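Local coordinates for protein transcription factor tau subunit sfc1 (Schizosaccharomyces pombe, PDB 4BJI) that contributes, through its DNA-binding domain, to the tauA part of TFIIIC that binds boxA promoters of tRNA and similar genes for RNA polymerase III recruitment, at residues K131-T136 with F187-G192; H126-K131 with C143-P148; L110-K115 with D180-K185. All blocks are in the same frame, centred on the assembly; numbering follows the deposited sequence.

Interaction 1. Residues K131-T136 with F187-G192; sequences KTLFPT and FALIEG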
ATOM      1  N   LYS A 131       9.973  -7.524  12.792  1.00 10.85           N
ATOM      2  CA  LYS A 131      10.890  -7.439  13.916  1.00 11.69           C
ATOM      3  C   LYS A 131      11.323  -6.060  14.313  1.00 12.75           C
ATOM      4  O   LYS A 131      11.800  -5.862  15.453  1.00 16.73           O
ATOM      5  CB  LYS A 131      12.122  -8.317  13.689  1.00 18.49           C
ATOM      6  CG  LYS A 131      12.888  -8.053  12.440  1.00 21.28           C
ATOM      7  CD  LYS A 131      14.073  -9.030  12.366  1.00 27.71           C
ATOM      8  CE  LYS A 131      14.934  -8.808  11.147  1.00 32.90           C
ATOM      9  NZ  LYS A 131      16.101  -9.752  11.186  1.00 39.72           N
ATOM     10  N   THR A 132      11.203  -5.079  13.449  1.00 14.83           N
ATOM     11  CA  THR A 132      11.608  -3.733  13.846  1.00 17.15           C
ATOM     12  C   THR A 132      10.554  -3.113  14.807  1.00 14.47           C
ATOM     13  O   THR A 132       9.359  -3.083  14.538  1.00 15.20           O
ATOM     14  CB  THR A 132      11.928  -2.866  12.612  1.00 20.92           C
ATOM     15  OG1 THR A 132      13.036  -3.443  11.902  1.00 21.91           O
ATOM     16  CG2 THR A 132      12.341  -1.484  13.076  1.00 23.94           C
ATOM     17  N   LEU A 133      11.017  -2.670  15.987  1.00 16.52           N
ATOM     18  CA  LEU A 133      10.102  -2.190  17.027  1.00 16.12           C
ATOM     19  C   LEU A 133       9.516  -0.802  16.734  1.00 17.40           C
ATOM     20  O   LEU A 133      10.098  -0.006  16.010  1.00 19.23           O
ATOM     21  CB  LEU A 133      10.827  -2.144  18.371  1.00 17.22           C
ATOM     22  CG  LEU A 133      11.441  -3.464  18.841  1.00 15.30           C
ATOM     23  CD1 LEU A 133      12.190  -3.215  20.175  1.00 16.92           C
ATOM     24  CD2 LEU A 133      10.404  -4.570  18.975  1.00 17.56           C
ATOM     25  N   PHE A 134       8.356  -0.536  17.329  1.00 18.08           N
ATOM     26  CA  PHE A 134       7.739   0.779  17.283  1.00 19.29           C
ATOM     27  C   PHE A 134       7.505   1.317  15.876  1.00 22.90           C
ATOM     28  O   PHE A 134       7.813   2.471  15.566  1.00 23.33           O
ATOM     29  CB  PHE A 134       8.604   1.787  18.078  1.00 21.42           C
ATOM     30  CG  PHE A 134       8.992   1.300  19.449  1.00 26.39           C
ATOM     31  CD1 PHE A 134       8.025   0.963  20.377  1.00 23.90           C
ATOM     32  CD2 PHE A 134      10.328   1.189  19.815  1.00 32.12           C
ATOM     33  CE1 PHE A 134       8.363   0.519  21.637  1.00 30.59           C
ATOM     34  CE2 PHE A 134      10.678   0.743  21.091  1.00 26.99           C
ATOM     35  CZ  PHE A 134       9.691   0.405  21.992  1.00 27.44           C
ATOM     36  N   PRO A 135       6.949   0.477  15.001  1.00 20.00           N
ATOM     37  CA  PRO A 135       6.603   1.009  13.692  1.00 20.15           C
ATOM     38  C   PRO A 135       5.493   2.050  13.808  1.00 22.03           C
ATOM     39  O   PRO A 135       4.577   1.877  14.599  1.00 24.46           O
ATOM     40  CB  PRO A 135       6.142  -0.237  12.924  1.00 18.23           C
ATOM     41  CG  PRO A 135       5.611  -1.144  13.950  1.00 17.23           C
ATOM     42  CD  PRO A 135       6.536  -0.921  15.158  1.00 17.60           C
ATOM     43  N   THR A 136       5.589   3.111  13.028  1.00 19.40           N
ATOM     44  CA  THR A 136       4.561   4.136  13.005  1.00 21.30           C
ATOM     45  C   THR A 136       3.614   3.983  11.806  1.00 21.88           C
ATOM     46  O   THR A 136       2.527   4.546  11.791  1.00 23.38           O
ATOM     47  CB  THR A 136       5.186   5.532  12.915  1.00 26.71           C
ATOM     48  OG1 THR A 136       5.862   5.679  11.656  1.00 30.92           O
ATOM     49  CG2 THR A 136       6.172   5.766  14.062  1.00 32.55           C
ATOM     50  N   PHE A 187       0.887  -5.911  17.139  1.00 17.14           N
ATOM     51  CA  PHE A 187       0.458  -5.707  18.541  1.00 21.89           C
ATOM     52  C   PHE A 187       1.700  -5.639  19.412  1.00 24.74           C
ATOM     53  O   PHE A 187       1.809  -4.831  20.355  1.00 24.24           O
ATOM     54  CB  PHE A 187      -0.334  -6.894  19.095  1.00 26.47           C
ATOM     55  CG  PHE A 187      -1.757  -7.007  18.626  1.00 40.79           C
ATOM     56  CD1 PHE A 187      -2.549  -5.897  18.392  1.00 44.84           C
ATOM     57  CD2 PHE A 187      -2.315  -8.269  18.471  1.00 45.46           C
ATOM     58  CE1 PHE A 187      -3.880  -6.054  17.985  1.00 46.04           C
ATOM     59  CE2 PHE A 187      -3.632  -8.431  18.063  1.00 54.59           C
ATOM     60  CZ  PHE A 187      -4.415  -7.321  17.823  1.00 50.95           C
ATOM     61  N   ALA A 188       2.628  -6.546  19.132  1.00 17.85           N
ATOM     62  CA  ALA A 188       3.817  -6.700  19.950  1.00 20.44           C
ATOM     63  C   ALA A 188       4.845  -5.634  19.629  1.00 19.25           C
ATOM     64  O   ALA A 188       5.369  -4.981  20.522  1.00 18.95           O
ATOM     65  CB  ALA A 188       4.430  -8.079  19.755  1.00 17.98           C
ATOM     66  N   LEU A 189       5.124  -5.461  18.350  1.00 14.42           N
ATOM     67  CA  LEU A 189       6.142  -4.512  17.916  1.00 16.99           C
ATOM     68  C   LEU A 189       5.835  -3.089  18.428  1.00 16.78           C
ATOM     69  O   LEU A 189       6.748  -2.372  18.827  1.00 18.03           O
ATOM     70  CB  LEU A 189       6.273  -4.525  16.383  1.00 13.45           C
ATOM     71  CG  LEU A 189       6.716  -5.898  15.805  1.00 12.66           C
ATOM     72  CD1 LEU A 189       6.543  -5.904  14.317  1.00 14.15           C
ATOM     73  CD2 LEU A 189       8.191  -6.214  16.203  1.00 12.75           C
ATOM     74  N   ILE A 190       4.563  -2.683  18.392  1.00 19.73           N
ATOM     75  CA  ILE A 190       4.227  -1.325  18.828  1.00 19.96           C
ATOM     76  C   ILE A 190       4.396  -1.179  20.343  1.00 25.83           C
ATOM     77  O   ILE A 190       4.551  -0.053  20.838  1.00 30.41           O
ATOM     78  CB  ILE A 190       2.807  -0.883  18.386  1.00 25.56           C
ATOM     79  CG1 ILE A 190       1.743  -1.706  19.095  1.00 34.89           C
ATOM     80  CG2 ILE A 190       2.662  -0.968  16.867  1.00 24.53           C
ATOM     81  CD1 ILE A 190       0.328  -1.285  18.714  1.00 48.38           C
ATOM     82  N   GLU A 191       4.387  -2.299  21.072  1.00 20.36           N
ATOM     83  CA  GLU A 191       4.633  -2.289  22.533  1.00 24.08           C
ATOM     84  C   GLU A 191       6.114  -2.429  22.891  1.00 26.10           C
ATOM     85  O   GLU A 191       6.471  -2.438  24.070  1.00 29.10           O
ATOM     86  CB  GLU A 191       3.878  -3.437  23.215  1.00 25.81           C
ATOM     87  CG  GLU A 191       2.359  -3.280  23.248  1.00 42.81           C
ATOM     88  CD  GLU A 191       1.919  -2.025  23.974  1.00 65.70           C
ATOM     89  OE1 GLU A 191       2.560  -1.666  24.987  1.00 69.83           O
ATOM     90  OE2 GLU A 191       0.935  -1.396  23.527  1.00 74.13           O
ATOM     91  N   GLY A 192       6.976  -2.531  21.885  1.00 20.47           N
ATOM     92  CA  GLY A 192       8.393  -2.745  22.112  1.00 20.20           C
ATOM     93  C   GLY A 192       8.790  -4.176  22.427  1.00 17.41           C
ATOM     94  O   GLY A 192       9.856  -4.417  23.010  1.00 18.72           O
TER
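Leu189, near the C-terminal end of helix 172-189, is the apolar centre, buried beneath the loop 131-136 that bends around it. Its CD2 comes to 3.7 Å from Lys131 C and its CD1 packs near the backbone of Lys131 and Thr132, so main chain as well as side chains walls it in. Leu133 crosses Leu189 at about a right angle, the two CD2 methyls 3.9 Å apart, and the same methyl of Leu133 also rests on Gly192 C. At the other end of the loop Pro135 crosses Leu189 and Ile190 at about a right angle: CD meets Leu189 CB at 3.8 Å, and CG meets Ile190 CG2 at 4.2 Å. The Phe134 ring, more exposed, reaches the turn that follows, its CE1 just 3.3 Å from Gly192 CA; Ile190 O lies at the ring edge, near its plane. Gly192, with positive phi, closes a Schellman motif, and a beta carbon there would collide with Phe134 CZ. The polar edge is one carbonyl gripped twice. Phe134 N donates to Leu189 O over 2.9 Å, nearly straight at 168° and from above the carbonyl plane, while Gly192 N reaches this oxygen from the opposite face. The loop thus supplies an additional donor to a carbonyl near the C-terminal end of the helix. Farther out, Thr132 OG1 bonds to Asp129 OD2 and Pro135 O accepts from Arg138 NH1. This surface contact of the DNA-binding domain joins the connection between strands 109-111 and 139-141 to the end of helix 172-189, where Pro195, on the way to helix 197-205, also touches Leu189.

Interaction 2. Residues H126-K131 with C143-P148; sequences HVFDGK and CDIVDP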
ATOM      1  N   HIS A 126       8.225   1.886   5.543  1.00 11.40           N
ATOM      2  CA  HIS A 126       7.096   1.271   4.839  1.00 10.78           C
ATOM      3  C   HIS A 126       7.236  -0.265   4.753  1.00  8.75           C
ATOM      4  O   HIS A 126       6.329  -0.953   4.317  1.00  9.30           O
ATOM      5  CB  HIS A 126       7.033   1.849   3.430  1.00  9.60           C
ATOM      6  CG  HIS A 126       8.290   1.632   2.646  1.00  8.97           C
ATOM      7  ND1 HIS A 126       9.489   2.231   2.981  1.00 13.35           N
ATOM      8  CD2 HIS A 126       8.546   0.859   1.567  1.00 10.44           C
ATOM      9  CE1 HIS A 126      10.429   1.823   2.146  1.00 13.47           C
ATOM     10  NE2 HIS A 126       9.876   1.009   1.264  1.00 12.94           N
ATOM     11  N   VAL A 127       8.380  -0.788   5.188  1.00  8.31           N
ATOM     12  CA  VAL A 127       8.671  -2.224   5.092  1.00  8.79           C
ATOM     13  C   VAL A 127       8.112  -2.937   6.301  1.00  8.33           C
ATOM     14  O   VAL A 127       8.219  -2.444   7.430  1.00  9.83           O
ATOM     15  CB  VAL A 127      10.205  -2.418   5.022  1.00 10.38           C
ATOM     16  CG1 VAL A 127      10.595  -3.871   5.055  1.00 10.13           C
ATOM     17  CG2 VAL A 127      10.768  -1.766   3.786  1.00 13.71           C
ATOM     18  N   PHE A 128       7.542  -4.119   6.069  1.00  8.55           N
ATOM     19  CA  PHE A 128       7.077  -4.988   7.139  1.00  8.30           C
ATOM     20  C   PHE A 128       8.052  -6.142   7.267  1.00  8.40           C
ATOM     21  O   PHE A 128       8.051  -7.042   6.410  1.00  7.40           O
ATOM     22  CB  PHE A 128       5.665  -5.536   6.865  1.00  9.38           C
ATOM     23  CG  PHE A 128       5.039  -6.190   8.078  1.00  8.91           C
ATOM     24  CD1 PHE A 128       5.384  -7.475   8.472  1.00 10.43           C
ATOM     25  CD2 PHE A 128       4.108  -5.484   8.841  1.00 10.87           C
ATOM     26  CE1 PHE A 128       4.839  -8.010   9.591  1.00 11.08           C
ATOM     27  CE2 PHE A 128       3.549  -6.043   9.948  1.00 13.07           C
ATOM     28  CZ  PHE A 128       3.916  -7.313  10.306  1.00 11.53           C
ATOM     29  N   ASP A 129       8.884  -6.102   8.307  1.00  8.45           N
ATOM     30  CA  ASP A 129       9.905  -7.163   8.514  1.00  9.32           C
ATOM     31  C   ASP A 129       9.576  -8.097   9.673  1.00 10.64           C
ATOM     32  O   ASP A 129      10.255  -9.115   9.872  1.00 11.18           O
ATOM     33  CB  ASP A 129      11.325  -6.600   8.625  1.00 12.25           C
ATOM     34  CG  ASP A 129      11.543  -5.789   9.875  1.00 14.62           C
ATOM     35  OD1 ASP A 129      10.610  -5.654  10.697  1.00 12.31           O
ATOM     36  OD2 ASP A 129      12.685  -5.226   9.979  1.00 17.90           O
ATOM     37  N   GLY A 130       8.546  -7.776  10.439  1.00  9.03           N
ATOM     38  CA  GLY A 130       8.176  -8.606  11.577  1.00  9.17           C
ATOM     39  C   GLY A 130       9.011  -8.441  12.802  1.00 10.99           C
ATOM     40  O   GLY A 130       8.799  -9.178  13.780  1.00 13.44           O
ATOM     41  N   LYS A 131       9.973  -7.524  12.792  1.00 10.85           N
ATOM     42  CA  LYS A 131      10.890  -7.439  13.916  1.00 11.69           C
ATOM     43  C   LYS A 131      11.323  -6.060  14.313  1.00 12.75           C
ATOM     44  O   LYS A 131      11.800  -5.862  15.453  1.00 16.73           O
ATOM     45  CB  LYS A 131      12.122  -8.317  13.689  1.00 18.49           C
ATOM     46  CG  LYS A 131      12.888  -8.053  12.440  1.00 21.28           C
ATOM     47  CD  LYS A 131      14.073  -9.030  12.366  1.00 27.71           C
ATOM     48  CE  LYS A 131      14.934  -8.808  11.147  1.00 32.90           C
ATOM     49  NZ  LYS A 131      16.101  -9.752  11.186  1.00 39.72           N
ATOM     50  N   CYS A 143       4.256  -5.865  -1.656  1.00  5.55           N
ATOM     51  CA  CYS A 143       5.624  -5.898  -2.160  1.00  7.67           C
ATOM     52  C   CYS A 143       6.653  -5.439  -1.140  1.00  7.96           C
ATOM     53  O   CYS A 143       7.858  -5.691  -1.337  1.00  9.92           O
ATOM     54  CB  CYS A 143       5.726  -5.080  -3.445  1.00  8.09           C
ATOM     55  SG  CYS A 143       5.218  -3.334  -3.285  1.00  9.13           S
ATOM     56  N   ASP A 144       6.200  -4.753  -0.088  1.00  6.10           N
ATOM     57  CA  ASP A 144       7.082  -4.245   0.955  1.00  6.83           C
ATOM     58  C   ASP A 144       7.080  -5.164   2.191  1.00  6.47           C
ATOM     59  O   ASP A 144       7.713  -4.816   3.196  1.00  6.92           O
ATOM     60  CB  ASP A 144       6.684  -2.836   1.347  1.00  7.09           C
ATOM     61  CG  ASP A 144       6.737  -1.856   0.190  1.00  8.88           C
ATOM     62  OD1 ASP A 144       7.596  -2.029  -0.692  1.00 10.31           O
ATOM     63  OD2 ASP A 144       5.924  -0.912   0.207  1.00  9.24           O
ATOM     64  N   ILE A 145       6.433  -6.323   2.095  1.00  6.15           N
ATOM     65  CA  ILE A 145       6.442  -7.298   3.185  1.00  7.29           C
ATOM     66  C   ILE A 145       7.632  -8.230   2.968  1.00  9.51           C
ATOM     67  O   ILE A 145       7.632  -9.089   2.063  1.00 10.41           O
ATOM     68  CB  ILE A 145       5.136  -8.097   3.240  1.00  8.48           C
ATOM     69  CG1 ILE A 145       3.961  -7.172   3.452  1.00  9.25           C
ATOM     70  CG2 ILE A 145       5.254  -9.156   4.358  1.00 11.61           C
ATOM     71  CD1 ILE A 145       2.663  -7.898   3.347  1.00 13.35           C
ATOM     72  N   VAL A 146       8.670  -8.055   3.780  1.00  7.11           N
ATOM     73  CA  VAL A 146       9.872  -8.878   3.626  1.00  8.14           C
ATOM     74  C   VAL A 146       9.947  -9.982   4.681  1.00  7.16           C
ATOM     75  O   VAL A 146      10.768 -10.925   4.587  1.00  9.03           O
ATOM     76  CB  VAL A 146      11.186  -8.045   3.685  1.00 11.18           C
ATOM     77  CG1 VAL A 146      11.185  -7.002   2.556  1.00 14.58           C
ATOM     78  CG2 VAL A 146      11.403  -7.402   5.047  1.00 11.23           C
ATOM     79  N   ASP A 147       9.108  -9.900   5.709  1.00  7.19           N
ATOM     80  CA  ASP A 147       9.069 -10.909   6.777  1.00  6.81           C
ATOM     81  C   ASP A 147       9.028 -12.297   6.143  1.00  8.34           C
ATOM     82  O   ASP A 147       8.095 -12.585   5.384  1.00  8.71           O
ATOM     83  CB  ASP A 147       7.827 -10.681   7.619  1.00  7.20           C
ATOM     84  CG  ASP A 147       7.692 -11.624   8.797  1.00 10.95           C
ATOM     85  OD1 ASP A 147       8.127 -12.784   8.678  1.00 14.94           O
ATOM     86  OD2 ASP A 147       7.123 -11.217   9.818  1.00 10.97           O
ATOM     87  N   PRO A 148      10.036 -13.152   6.388  1.00  8.83           N
ATOM     88  CA  PRO A 148      10.158 -14.414   5.660  1.00 10.06           C
ATOM     89  C   PRO A 148       9.141 -15.470   6.067  1.00 11.27           C
ATOM     90  O   PRO A 148       9.048 -16.517   5.378  1.00 13.66           O
ATOM     91  CB  PRO A 148      11.626 -14.835   5.950  1.00 13.38           C
ATOM     92  CG  PRO A 148      11.942 -14.219   7.232  1.00 13.00           C
ATOM     93  CD  PRO A 148      11.220 -12.881   7.227  1.00 10.25           C
TER
HETATM   94  O   HOH W   1       4.455  -0.608   2.370  1.00  7.67           O
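Phe128 and Ile145 face each other in a single beta bridge between a loop and the chain leaving a 3-10 turn, the two running nearly parallel, 10° apart. The tight part is the backbone: Phe128 N donates to Asp144 O at 3.0 Å, and Phe128 O accepts both Val146 N at 2.9 Å and Asp147 N at 3.1 Å, the latter in the carbonyl plane on a lone pair. Phe128 CG is anti to its backbone N (chi1 -168°), and the ring lies beside Asp147, nearly coplanar with its carboxylate, OD2 at the ring edge. Met182 and Leu186 of helix 172-189 help bury this ring, and Tyr140 meets it edge-to-face. Next along the chain, Asp129 OD1 accepts from Lys131 N in an Asx turn; Gly130 then passes with CA 3.3 Å from Asp147 OD2, where a beta carbon would clash. Asp147 OD2 pairs with Lys185, and OD1 with Thr149. More exposed, Val146 CG2 touches Val127 CG1 at 3.6 Å. The looser end is water-bridged: one water donates to His126 O and Asp144 OD2. There His126 CD2 lies 3.4 Å from Asp144 OD2, ring and carboxylate planes 89° apart; Asn61 bonds His126 ND1, and Arg51 salt-bridges Asp144.

Interaction 3. Residues L110-K115 with D180-K185; sequences LFFKLK and DLMREK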
ATOM      1  N   LEU A 110      -2.638  -3.288   2.980  1.00  9.15           N
ATOM      2  CA  LEU A 110      -3.330  -3.772   4.173  1.00  9.90           C
ATOM      3  C   LEU A 110      -3.222  -2.712   5.251  1.00 10.06           C
ATOM      4  O   LEU A 110      -2.109  -2.282   5.589  1.00 10.32           O
ATOM      5  CB  LEU A 110      -2.753  -5.099   4.647  1.00 12.19           C
ATOM      6  CG  LEU A 110      -2.966  -6.289   3.712  1.00 14.67           C
ATOM      7  CD1 LEU A 110      -1.751  -6.514   2.915  1.00 17.37           C
ATOM      8  CD2 LEU A 110      -3.278  -7.491   4.542  1.00 16.78           C
ATOM      9  N   PHE A 111      -4.375  -2.258   5.748  1.00 11.71           N
ATOM     10  CA  PHE A 111      -4.462  -1.213   6.761  1.00 14.28           C
ATOM     11  C   PHE A 111      -4.743  -1.873   8.101  1.00 16.04           C
ATOM     12  O   PHE A 111      -5.542  -2.836   8.190  1.00 15.97           O
ATOM     13  CB  PHE A 111      -5.606  -0.220   6.454  1.00 16.93           C
ATOM     14  CG  PHE A 111      -5.968   0.679   7.614  1.00 25.01           C
ATOM     15  CD1 PHE A 111      -5.158   1.739   7.973  1.00 33.83           C
ATOM     16  CD2 PHE A 111      -7.133   0.463   8.322  1.00 30.42           C
ATOM     17  CE1 PHE A 111      -5.506   2.571   9.034  1.00 39.19           C
ATOM     18  CE2 PHE A 111      -7.486   1.282   9.381  1.00 39.33           C
ATOM     19  CZ  PHE A 111      -6.668   2.331   9.737  1.00 38.37           C
ATOM     20  N   PHE A 112      -4.111  -1.356   9.144  1.00 14.81           N
ATOM     21  CA  PHE A 112      -4.291  -1.884  10.479  1.00 14.14           C
ATOM     22  C   PHE A 112      -4.737  -0.787  11.411  1.00 19.10           C
ATOM     23  O   PHE A 112      -4.130   0.280  11.457  1.00 21.94           O
ATOM     24  CB  PHE A 112      -3.000  -2.531  10.967  1.00 14.06           C
ATOM     25  CG  PHE A 112      -2.583  -3.675  10.115  1.00 11.61           C
ATOM     26  CD1 PHE A 112      -1.803  -3.475   8.994  1.00 11.46           C
ATOM     27  CD2 PHE A 112      -3.058  -4.940  10.380  1.00 11.94           C
ATOM     28  CE1 PHE A 112      -1.493  -4.531   8.166  1.00  9.68           C
ATOM     29  CE2 PHE A 112      -2.743  -5.999   9.547  1.00 11.52           C
ATOM     30  CZ  PHE A 112      -1.956  -5.783   8.468  1.00  9.38           C
ATOM     31  N   LYS A 113      -5.820  -1.056  12.122  1.00 21.14           N
ATOM     32  CA  LYS A 113      -6.369  -0.065  13.031  1.00 37.78           C
ATOM     33  C   LYS A 113      -5.836  -0.346  14.415  1.00 43.44           C
ATOM     34  O   LYS A 113      -6.501  -0.985  15.226  1.00 65.52           O
ATOM     35  CB  LYS A 113      -7.892  -0.109  13.038  1.00 55.74           C
ATOM     36  CG  LYS A 113      -8.494   0.966  13.927  1.00 76.72           C
ATOM     37  CD  LYS A 113     -10.011   0.931  13.918  1.00 90.38           C
ATOM     38  CE  LYS A 113     -10.592   1.956  14.884  1.00 96.39           C
ATOM     39  NZ  LYS A 113     -12.080   1.965  14.856  1.00 99.87           N
ATOM     40  N   LEU A 114      -4.628   0.125  14.680  1.00 38.91           N
ATOM     41  CA  LEU A 114      -3.997  -0.096  15.967  1.00 48.28           C
ATOM     42  C   LEU A 114      -3.479   1.223  16.510  1.00 60.76           C
ATOM     43  O   LEU A 114      -3.364   2.208  15.782  1.00 67.69           O
ATOM     44  CB  LEU A 114      -2.849  -1.103  15.858  1.00 50.44           C
ATOM     45  CG  LEU A 114      -3.183  -2.547  15.460  1.00 49.60           C
ATOM     46  CD1 LEU A 114      -1.905  -3.356  15.345  1.00 49.14           C
ATOM     47  CD2 LEU A 114      -4.134  -3.225  16.438  1.00 48.31           C
ATOM     48  N   LYS A 115      -3.146   1.222  17.793  1.00 63.47           N
ATOM     49  CA  LYS A 115      -2.796   2.441  18.501  1.00 66.55           C
ATOM     50  C   LYS A 115      -1.312   2.765  18.337  1.00 68.14           C
ATOM     51  O   LYS A 115      -0.560   2.782  19.309  1.00 68.05           O
ATOM     52  CB  LYS A 115      -3.167   2.293  19.983  1.00 64.42           C
ATOM     53  CG  LYS A 115      -4.678   2.298  20.236  1.00 70.35           C
ATOM     54  CD  LYS A 115      -5.021   2.387  21.729  1.00 76.42           C
ATOM     55  CE  LYS A 115      -5.420   1.032  22.316  1.00 78.60           C
ATOM     56  NZ  LYS A 115      -5.019   0.883  23.748  1.00 77.78           N
ATOM     57  N   ASP A 180      -4.186 -11.470   9.871  1.00  7.84           N
ATOM     58  CA  ASP A 180      -4.117 -11.833  11.292  1.00 10.03           C
ATOM     59  C   ASP A 180      -2.681 -11.975  11.754  1.00 12.29           C
ATOM     60  O   ASP A 180      -2.355 -11.551  12.881  1.00 11.60           O
ATOM     61  CB  ASP A 180      -4.906 -13.095  11.558  1.00 10.30           C
ATOM     62  CG  ASP A 180      -6.438 -12.866  11.502  1.00 13.13           C
ATOM     63  OD1 ASP A 180      -6.916 -11.714  11.338  1.00 14.70           O
ATOM     64  OD2 ASP A 180      -7.154 -13.851  11.632  1.00 17.12           O
ATOM     65  N   LEU A 181      -1.831 -12.578  10.946  1.00  9.04           N
ATOM     66  CA  LEU A 181      -0.417 -12.719  11.316  0.63  9.74           C
ATOM     67  C   LEU A 181       0.236 -11.367  11.480  1.00 10.25           C
ATOM     68  O   LEU A 181       0.946 -11.118  12.458  1.00 10.13           O
ATOM     69  CB  LEU A 181       0.326 -13.474  10.245  0.63  9.51           C
ATOM     70  CG  LEU A 181      -0.020 -14.940  10.229  0.63  7.87           C
ATOM     71  CD1 LEU A 181       0.529 -15.532   8.958  0.63  9.07           C
ATOM     72  CD2 LEU A 181       0.562 -15.582  11.481  0.63 10.46           C
HETATM   73  N   MSE A 182       0.037 -10.484  10.505  1.00  8.63           N
HETATM   74  CA  MSE A 182       0.600  -9.133  10.559  1.00  8.51           C
HETATM   75  C   MSE A 182       0.076  -8.372  11.782  1.00 10.54           C
HETATM   76  O   MSE A 182       0.844  -7.692  12.488  1.00 11.59           O
HETATM   77  CB  MSE A 182       0.283  -8.380   9.264  1.00  8.80           C
HETATM   78  CG  MSE A 182       0.993  -9.013   8.052  1.00 10.16           C
HETATM   79 SE   MSE A 182       0.503  -8.219   6.378  1.00  8.73          SE
HETATM   80  CE  MSE A 182       1.370  -6.538   6.634  1.00 11.30           C
ATOM     81  N   ARG A 183      -1.230  -8.448  12.029  1.00 12.76           N
ATOM     82  CA  ARG A 183      -1.828  -7.709  13.142  1.00 13.56           C
ATOM     83  C   ARG A 183      -1.219  -8.175  14.459  1.00 17.52           C
ATOM     84  O   ARG A 183      -0.836  -7.374  15.306  1.00 14.89           O
ATOM     85  CB  ARG A 183      -3.334  -7.912  13.165  1.00 15.93           C
ATOM     86  CG  ARG A 183      -4.013  -7.074  14.240  1.00 18.39           C
ATOM     87  CD  ARG A 183      -5.475  -7.440  14.295  1.00 22.87           C
ATOM     88  NE  ARG A 183      -5.585  -8.835  14.702  1.00 35.28           N
ATOM     89  CZ  ARG A 183      -6.504  -9.692  14.265  1.00 56.76           C
ATOM     90  NH1 ARG A 183      -7.431  -9.313  13.395  1.00 60.30           N
ATOM     91  NH2 ARG A 183      -6.489 -10.941  14.710  1.00 60.00           N
ATOM     92  N   GLU A 184      -1.113  -9.481  14.627  1.00 13.21           N
ATOM     93  CA  GLU A 184      -0.541 -10.030  15.863  1.00 16.88           C
ATOM     94  C   GLU A 184       0.888  -9.550  16.052  1.00 15.37           C
ATOM     95  O   GLU A 184       1.272  -9.123  17.148  1.00 16.52           O
ATOM     96  CB  GLU A 184      -0.545 -11.549  15.830  1.00 15.64           C
ATOM     97  CG  GLU A 184      -0.111 -12.157  17.169  1.00 15.92           C
ATOM     98  CD  GLU A 184      -1.147 -11.920  18.264  1.00 18.51           C
ATOM     99  OE1 GLU A 184      -2.376 -11.951  17.966  1.00 19.90           O
ATOM    100  OE2 GLU A 184      -0.739 -11.614  19.396  1.00 21.47           O
ATOM    101  N   LYS A 185       1.693  -9.585  14.994  1.00 12.36           N
ATOM    102  CA  LYS A 185       3.081  -9.123  15.125  1.00 12.54           C
ATOM    103  C   LYS A 185       3.092  -7.630  15.463  1.00 13.44           C
ATOM    104  O   LYS A 185       3.847  -7.188  16.360  1.00 13.33           O
ATOM    105  CB  LYS A 185       3.885  -9.453  13.878  1.00  9.73           C
ATOM    106  CG  LYS A 185       4.141 -10.928  13.672  1.00 11.59           C
ATOM    107  CD  LYS A 185       5.333 -11.186  12.781  1.00 13.81           C
ATOM    108  CE  LYS A 185       5.583 -12.680  12.604  1.00 13.87           C
ATOM    109  NZ  LYS A 185       6.852 -12.923  11.970  1.00 13.88           N
TER
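Phe112 and Arg183 mark the closest backbone approach, their CA atoms 6.9 Å apart, as the chain leaving strand 109-111 passes helix 172-189. Side chains of 110-115 meet both side chains and backbone of the helix. Phe112 CG stands anti to its carbonyl carbon (chi1 -61°), and the ring beyond it crosses selenomethionine Met182 at about a right angle. CZ of the ring meets Met182 CB at 3.5 Å. The Met182 chain bends at chi3 (70°), which brings CE to 3.8 Å from Phe112 CE1. Its selenium lies at the ring edge, 5.3 Å from the centroid of the Phe112 ring, a Met-aromatic contact. Next to this, Phe112 CE2 lies 3.8 Å from Arg183 N and CD2 is 4.1 Å from Arg183 CB. The guanidinium leads away to a salt bridge with Asp180. An alanine in place of Phe112 would probably open a gap against Met182 and the Arg183 backbone, losing the ring that meets Met182 CB, SE and CE. Leu110 adds a looser touch, CD2 to SE of Met182 at 4.3 Å, and Leu114 CD1 lies 4.2 Å from Arg183 O. Leu110, Phe112 and Leu114 alternate along the chain as in an extended strand, so all three point at the helix. This is plain sheet-on-helix packing: the antiparallel pair 109-111 and 139-141 lies against helix 172-189.

Overall arrangement
Following the chain from the N terminus, the first segment in any of the contacts is 110-115, at the end of strand 109-111; it meets 180-185 in interaction 3, closing a loop of 64 residues. Within that loop lies interaction 2, where 126-131 meets 143-148 and closes a short loop of 11 residues that contains strand 139-141. Interaction 1 closes one of 50 residues between 131-136 and 187-192 and crosses both others; it shares Lys131 with interaction 2 and helix 172-189 with interaction 3. The contacts themselves touch: Leu189 packs on Gly130, Phe187 on Leu114, and Ile145 on Met182. Together they tie the two-stranded sheet and its flanking loops to helix 172-189.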